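Side-chain contact in transposon Tn7 transposition protein tnsA (Escherichia coli, PDB 1T0F), which forms the Tn7 transposase together with TnsB and cuts the 5' DNA strands at the transposon ends: residues A[236-239]-A[243-246]. Numbering follows the deposited sequence.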
loop_
_atom_site.group_PDB
_atom_site.type_symbol
_atom_site.label_atom_id
_atom_site.label_comp_id
_atom_site.label_asym_id
_atom_site.label_seq_id
_atom_site.Cartn_x
_atom_site.Cartn_y
_atom_site.Cartn_z
ATOM N N ARG A 236 -15.368 2.876 -14.323
ATOM C CA ARG A 236 -13.917 2.864 -14.298
ATOM C C ARG A 236 -13.373 3.949 -13.368
ATOM O O ARG A 236 -12.490 3.685 -12.549
ATOM C CB ARG A 236 -13.377 3.062 -15.718
ATOM C CG ARG A 236 -11.871 2.919 -15.854
ATOM C CD ARG A 236 -11.457 3.035 -17.324
ATOM N NE ARG A 236 -10.010 2.952 -17.508
ATOM C CZ ARG A 236 -9.142 3.829 -17.012
ATOM N NH1 ARG A 236 -9.573 4.859 -16.298
ATOM N NH2 ARG A 236 -7.842 3.677 -17.231
ATOM N N ALA A 237 -13.906 5.163 -13.491
ATOM C CA ALA A 237 -13.457 6.283 -12.666
ATOM C C ALA A 237 -13.775 6.069 -11.188
ATOM O O ALA A 237 -12.939 6.338 -10.317
ATOM C CB ALA A 237 -14.090 7.589 -13.162
ATOM N N LEU A 238 -14.978 5.581 -10.899
ATOM C CA LEU A 238 -15.374 5.345 -9.514
ATOM C C LEU A 238 -14.560 4.204 -8.903
ATOM O O LEU A 238 -14.248 4.220 -7.709
ATOM C CB LEU A 238 -16.874 5.030 -9.441
ATOM C CG LEU A 238 -17.790 6.225 -9.743
ATOM C CD1 LEU A 238 -19.220 5.750 -10.025
ATOM C CD2 LEU A 238 -17.748 7.192 -8.558
ATOM N N THR A 239 -14.205 3.220 -9.724
ATOM C CA THR A 239 -13.424 2.087 -9.242
ATOM C C THR A 239 -11.978 2.506 -8.952
ATOM O O THR A 239 -11.412 2.130 -7.930
ATOM C CB THR A 239 -13.407 0.926 -10.267
ATOM O OG1 THR A 239 -14.747 0.477 -10.509
ATOM C CG2 THR A 239 -12.602 -0.246 -9.721
ATOM N N PHE A 243 -14.293 4.010 -4.771
ATOM C CA PHE A 243 -15.701 3.958 -4.385
ATOM C C PHE A 243 -16.325 2.629 -4.788
ATOM O O PHE A 243 -17.315 2.190 -4.209
ATOM C CB PHE A 243 -16.447 5.143 -4.990
ATOM C CG PHE A 243 -15.992 6.457 -4.439
ATOM C CD1 PHE A 243 -16.089 6.713 -3.076
ATOM C CD2 PHE A 243 -15.413 7.413 -5.263
ATOM C CE1 PHE A 243 -15.614 7.900 -2.535
ATOM C CE2 PHE A 243 -14.930 8.609 -4.732
ATOM C CZ PHE A 243 -15.033 8.850 -3.363
ATOM N N ILE A 244 -15.720 1.987 -5.778
ATOM C CA ILE A 244 -16.163 0.683 -6.228
ATOM C C ILE A 244 -14.953 -0.235 -6.156
ATOM O O ILE A 244 -13.868 0.134 -6.607
ATOM C CB ILE A 244 -16.655 0.717 -7.692
ATOM C CG1 ILE A 244 -17.874 1.631 -7.812
ATOM C CG2 ILE A 244 -17.002 -0.699 -8.168
ATOM C CD1 ILE A 244 -18.356 1.801 -9.250
ATOM N N LYS A 245 -15.123 -1.408 -5.556
ATOM C CA LYS A 245 -14.039 -2.376 -5.500
ATOM C C LYS A 245 -14.566 -3.642 -6.174
ATOM O O LYS A 245 -15.779 -3.862 -6.239
ATOM C CB LYS A 245 -13.595 -2.645 -4.060
ATOM C CG LYS A 245 -14.697 -2.990 -3.103
ATOM C CD LYS A 245 -14.289 -2.682 -1.659
ATOM C CE LYS A 245 -13.375 -3.734 -1.065
ATOM N NZ LYS A 245 -13.136 -3.482 0.399
ATOM N N PHE A 246 -13.663 -4.459 -6.699
ATOM C CA PHE A 246 -14.084 -5.667 -7.399
ATOM C C PHE A 246 -13.132 -6.824 -7.138
ATOM O O PHE A 246 -12.209 -6.703 -6.338
ATOM C CB PHE A 246 -14.151 -5.389 -8.901
ATOM C CG PHE A 246 -12.818 -5.042 -9.520
ATOM C CD1 PHE A 246 -12.226 -3.801 -9.293
ATOM C CD2 PHE A 246 -12.159 -5.958 -10.340
ATOM C CE1 PHE A 246 -10.991 -3.475 -9.879
ATOM C CE2 PHE A 246 -10.933 -5.645 -10.927
ATOM C CZ PHE A 246 -10.344 -4.399 -10.698
#
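The carbonyl oxygen Leu-238 O, close to the end of helix 230-240, is gripped by two successive amides of the chain that turns back past it. Phe-243 N lies 2.9 Å from Leu-238 O in a weak, bent bond (122° at the hydrogen), and Ile-244 N reaches Leu-238 O over 3.3 Å by a straighter path, approaching from above the carbonyl plane. Beside this polar clasp, Ile-244 turns its side chain onto the helix: CD1 rests 3.6 Å from Leu-238 CB, while CB comes within 3.4 Å of Thr-239 OG1. A chi1 of -60° sets Thr-239 OG1 beside its own backbone N, where it bonds back to Ile-235 O, and CG2 anti to that N, 3.6 Å from Phe-246 CD1 just past the short strand and 3.4 Å from Ile-244 O. A serine here would lack that methyl and would probably leave a gap between the Phe-246 ring and Ile-244 O. The backbone adds a CA-H...O contact from Thr-239 CA to Ile-244 O. Leu-238 CD2 meets the Phe-243 ring obliquely, 4.0 Å from its CD2, and Leu-194 of helix 192-195 and Leu-198 and Leu-201 of helix 198-207 pack against the leucine. The whole is a tight helix-to-strand connection in the C-terminal domain, delivering the chain from helix 230-240 into the small antiparallel pair of strands 244-245 and 261-262.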